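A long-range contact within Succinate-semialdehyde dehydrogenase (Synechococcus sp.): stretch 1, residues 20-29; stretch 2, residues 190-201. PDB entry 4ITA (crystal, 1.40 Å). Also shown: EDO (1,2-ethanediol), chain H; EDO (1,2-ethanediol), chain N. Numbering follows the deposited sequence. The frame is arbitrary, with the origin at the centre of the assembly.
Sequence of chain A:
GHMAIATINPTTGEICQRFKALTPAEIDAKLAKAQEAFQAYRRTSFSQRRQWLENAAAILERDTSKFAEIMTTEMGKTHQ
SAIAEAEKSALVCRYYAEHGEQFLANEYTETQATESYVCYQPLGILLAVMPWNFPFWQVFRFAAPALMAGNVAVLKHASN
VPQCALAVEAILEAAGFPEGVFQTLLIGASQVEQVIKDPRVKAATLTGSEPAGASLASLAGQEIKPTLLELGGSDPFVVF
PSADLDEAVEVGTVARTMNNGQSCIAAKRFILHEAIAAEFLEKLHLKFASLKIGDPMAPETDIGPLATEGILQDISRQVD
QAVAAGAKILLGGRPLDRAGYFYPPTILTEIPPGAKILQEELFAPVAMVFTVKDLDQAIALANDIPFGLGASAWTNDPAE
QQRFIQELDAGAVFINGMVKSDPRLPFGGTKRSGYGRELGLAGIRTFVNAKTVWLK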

# COMPACT_ATOMS: atom_id res chain seq x y z
N LYS A 20 -30.23 -12.24 -10.65
CA LYS A 20 -30.36 -10.85 -11.06
C LYS A 20 -29.24 -10.04 -10.43
O LYS A 20 -28.98 -10.15 -9.23
N ALA A 21 -28.55 -9.25 -11.23
CA ALA A 21 -27.54 -8.35 -10.71
C ALA A 21 -28.22 -7.21 -9.97
O ALA A 21 -29.33 -6.80 -10.31
N LEU A 22 -27.55 -6.69 -8.94
CA LEU A 22 -28.05 -5.51 -8.25
C LEU A 22 -28.04 -4.31 -9.18
O LEU A 22 -27.19 -4.19 -10.06
N THR A 23 -28.99 -3.41 -8.98
CA THR A 23 -28.95 -2.12 -9.66
C THR A 23 -28.04 -1.15 -8.91
O THR A 23 -27.73 -1.37 -7.73
N PRO A 24 -27.61 -0.07 -9.56
CA PRO A 24 -26.87 0.97 -8.84
C PRO A 24 -27.57 1.48 -7.57
O PRO A 24 -26.90 1.73 -6.57
N ALA A 25 -28.89 1.64 -7.61
CA ALA A 25 -29.62 2.06 -6.41
C ALA A 25 -29.51 1.02 -5.29
O ALA A 25 -29.36 1.37 -4.11
N GLU A 26 -29.59 -0.26 -5.66
CA GLU A 26 -29.45 -1.33 -4.67
C GLU A 26 -28.04 -1.39 -4.10
O GLU A 26 -27.86 -1.63 -2.90
N ILE A 27 -27.03 -1.15 -4.94
CA ILE A 27 -25.65 -1.08 -4.47
C ILE A 27 -25.50 0.07 -3.48
O ILE A 27 -24.92 -0.10 -2.40
N ASP A 28 -26.05 1.22 -3.83
CA ASP A 28 -26.02 2.39 -2.96
C ASP A 28 -26.64 2.10 -1.60
O ASP A 28 -26.09 2.49 -0.57
N ALA A 29 -27.77 1.40 -1.59
CA ALA A 29 -28.44 1.06 -0.34
C ALA A 29 -27.57 0.15 0.51
O ALA A 29 -27.52 0.31 1.73
N SER A 190 -18.43 -4.50 -14.48
CA SER A 190 -18.71 -3.11 -14.85
C SER A 190 -19.29 -2.28 -13.71
O SER A 190 -19.33 -1.05 -13.78
N GLN A 191 -19.74 -2.96 -12.65
CA GLN A 191 -20.44 -2.29 -11.57
C GLN A 191 -19.51 -1.94 -10.41
O GLN A 191 -19.91 -1.26 -9.46
N VAL A 192 -18.28 -2.40 -10.49
CA VAL A 192 -17.30 -2.19 -9.43
C VAL A 192 -16.88 -0.72 -9.31
O VAL A 192 -16.63 -0.21 -8.22
N GLU A 193 -16.80 -0.03 -10.45
CA GLU A 193 -16.40 1.37 -10.44
C GLU A 193 -17.26 2.22 -9.50
O GLU A 193 -16.74 3.06 -8.76
N GLN A 194 -18.58 2.01 -9.53
CA GLN A 194 -19.46 2.74 -8.61
C GLN A 194 -19.04 2.54 -7.16
O GLN A 194 -19.02 3.48 -6.36
N VAL A 195 -18.68 1.31 -6.81
CA VAL A 195 -18.29 0.99 -5.45
C VAL A 195 -16.99 1.71 -5.07
O VAL A 195 -16.91 2.37 -4.04
N ILE A 196 -15.97 1.61 -5.93
CA ILE A 196 -14.70 2.28 -5.66
C ILE A 196 -14.85 3.80 -5.53
O ILE A 196 -14.17 4.43 -4.71
N LYS A 197 -15.74 4.37 -6.33
CA LYS A 197 -15.94 5.82 -6.32
C LYS A 197 -16.84 6.32 -5.20
O LYS A 197 -16.96 7.53 -4.99
N ASP A 198 -17.49 5.40 -4.48
CA ASP A 198 -18.40 5.82 -3.42
C ASP A 198 -17.58 6.37 -2.25
O ASP A 198 -16.63 5.73 -1.82
N PRO A 199 -17.96 7.55 -1.74
CA PRO A 199 -17.13 8.17 -0.69
C PRO A 199 -17.06 7.36 0.60
O PRO A 199 -16.11 7.54 1.37
N ARG A 200 -18.01 6.47 0.84
CA ARG A 200 -18.01 5.65 2.05
C ARG A 200 -17.04 4.47 1.97
O ARG A 200 -16.64 3.91 2.99
N VAL A 201 -16.67 4.09 0.75
CA VAL A 201 -15.74 2.99 0.56
C VAL A 201 -14.31 3.52 0.71
O VAL A 201 -13.93 4.47 0.03

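How does Gln-194, which has the most surface covered, reach the first helix? Its CA-to-CB bond points toward that helix, and with chi1 and chi2 both t the chain extends until Gln-194 NE2 donates to Pro-24 O at 3.0 Å, almost straight. Pro-24 O also accepts from Asp-28 N at 2.9 Å, so the amide joins an existing helix bond. Gln-194 OE1 lies 3.4 Å from Pro-24 CB and takes a weak hydrogen bond from O1 of one ethanediol (chain N), 3.2 Å away.

What does Gln-191 hold? Its CA-to-CB bond also points toward the other stretch, and with chi1 m and chi2 t it places Gln-191 NE2 2.8 Å from Leu-22 O, a hydrogen bond to the loop before the helix. Gln-191 NE2 also donates to O1 of the other ethanediol (chain H) at 2.8 Å, whose O2 hydrogen-bonds Ser-190 OG at 2.9 Å.

Where is the apolar part? The CA-to-CB bond of buried Ile-27 (chi1 m, chi2 t) points toward stretch 2. Ile-27 CG2 meets Val-195 CG2 at 3.9 Å, while Ile-27 CD1 lies 3.7 Å from Gln-194 OE1.

How are the nearby acids accommodated? Arg-200 NH2 forms salt bridges with Asp-28 OD1 at 2.9 Å and Asp-198 OD2 at 2.8 Å. One water links Asp-28, Asp-198 and Gln-194; another joins Asp-28 OD2 to Arg-200 NH1.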

# COMPACT_ATOMS: atom_id res chain seq x y z
CB LYS A 20 -31.72 -10.31 -10.61
CG LYS A 20 -32.15 -9.00 -11.26
CD LYS A 20 -33.58 -8.62 -10.84
CE LYS A 20 -34.09 -7.41 -11.61
NZ LYS A 20 -33.28 -6.18 -11.34
CB ALA A 21 -26.68 -7.80 -11.84
CB LEU A 22 -27.15 -5.17 -7.06
CG LEU A 22 -27.03 -6.20 -5.95
CD1 LEU A 22 -26.14 -5.64 -4.86
CD2 LEU A 22 -28.40 -6.62 -5.40
CB THR A 23 -30.34 -1.48 -9.72
OG1 THR A 23 -30.76 -1.19 -8.38
CG2 THR A 23 -31.35 -2.41 -10.40
CB PRO A 24 -26.73 2.08 -9.89
CG PRO A 24 -26.61 1.32 -11.16
CD PRO A 24 -27.53 0.13 -11.02
CB ALA A 25 -31.08 2.34 -6.75
CB GLU A 26 -29.86 -2.67 -5.29
CG GLU A 26 -31.36 -2.72 -5.56
CD GLU A 26 -31.82 -3.95 -6.31
OE1 GLU A 26 -31.07 -4.47 -7.16
OE2 GLU A 26 -32.96 -4.39 -6.06
CB ILE A 27 -24.67 -0.91 -5.64
CG1 ILE A 27 -24.65 -2.17 -6.51
CG2 ILE A 27 -23.26 -0.59 -5.13
CD1 ILE A 27 -23.93 -1.98 -7.82
CB ASP A 28 -26.73 3.57 -3.63
CG ASP A 28 -26.61 4.84 -2.82
OD1 ASP A 28 -25.54 5.47 -2.89
OD2 ASP A 28 -27.58 5.19 -2.12
CB ALA A 29 -29.77 0.39 -0.63
CB SER A 190 -19.66 -3.04 -16.05
OG SER A 190 -20.95 -3.51 -15.71
CB GLN A 191 -21.58 -3.18 -11.08
CG GLN A 191 -22.50 -3.63 -12.20
CD GLN A 191 -23.74 -4.32 -11.69
OE1 GLN A 191 -23.82 -5.54 -11.65
NE2 GLN A 191 -24.74 -3.52 -11.32
CB VAL A 192 -16.09 -3.11 -9.63
CG1 VAL A 192 -14.97 -2.78 -8.65
CG2 VAL A 192 -16.52 -4.56 -9.46
CB GLU A 193 -16.39 1.93 -11.88
CG GLU A 193 -16.08 3.43 -11.97
CD GLU A 193 -15.83 3.90 -13.39
OE1 GLU A 193 -15.67 3.06 -14.29
OE2 GLU A 193 -15.78 5.13 -13.58
CB GLN A 194 -20.91 2.27 -8.76
CG GLN A 194 -21.86 2.92 -7.76
CD GLN A 194 -23.25 2.33 -7.78
OE1 GLN A 194 -23.59 1.56 -8.67
NE2 GLN A 194 -24.06 2.69 -6.79
CB VAL A 195 -18.18 -0.51 -5.23
CG1 VAL A 195 -17.89 -0.81 -3.77
CG2 VAL A 195 -19.48 -1.19 -5.63
CB ILE A 196 -13.67 1.97 -6.78
CG1 ILE A 196 -13.36 0.48 -6.82
CG2 ILE A 196 -12.39 2.80 -6.59
CD1 ILE A 196 -12.60 0.05 -8.06
CB LYS A 197 -16.49 6.30 -7.67
CG LYS A 197 -15.44 6.32 -8.76
CD LYS A 197 -15.99 6.85 -10.07
CE LYS A 197 -14.87 7.14 -11.05
NZ LYS A 197 -15.40 7.58 -12.37
CB ASP A 198 -19.27 4.66 -2.96
CG ASP A 198 -20.35 5.11 -2.00
OD1 ASP A 198 -20.06 5.27 -0.80
OD2 ASP A 198 -21.49 5.32 -2.46
CB PRO A 199 -17.83 9.51 -0.44
CG PRO A 199 -19.19 9.37 -1.03
CD PRO A 199 -19.05 8.43 -2.18
CB ARG A 200 -19.42 5.16 2.36
CG ARG A 200 -20.40 6.31 2.63
CD ARG A 200 -21.85 5.88 2.48
NE ARG A 200 -22.19 5.64 1.08
CZ ARG A 200 -23.43 5.65 0.61
NH1 ARG A 200 -24.45 5.90 1.42
NH2 ARG A 200 -23.66 5.42 -0.68
CB VAL A 201 -15.97 2.32 -0.81
CG1 VAL A 201 -14.90 1.28 -1.10
CG2 VAL A 201 -17.35 1.70 -0.85
C1 EDO H . -24.59 -0.38 -13.62
O1 EDO H . -24.29 -0.96 -12.34
C2 EDO H . -23.36 -0.45 -14.51
O2 EDO H . -23.13 -1.81 -14.92
C1 EDO N . -23.43 3.10 -12.15
O1 EDO N . -23.47 3.86 -10.94
C2 EDO N . -22.31 3.66 -13.03
O2 EDO N . -21.02 3.48 -12.42
O HOH W 1 -26.98 6.45 0.13
O HOH W 2 -23.34 4.52 -4.44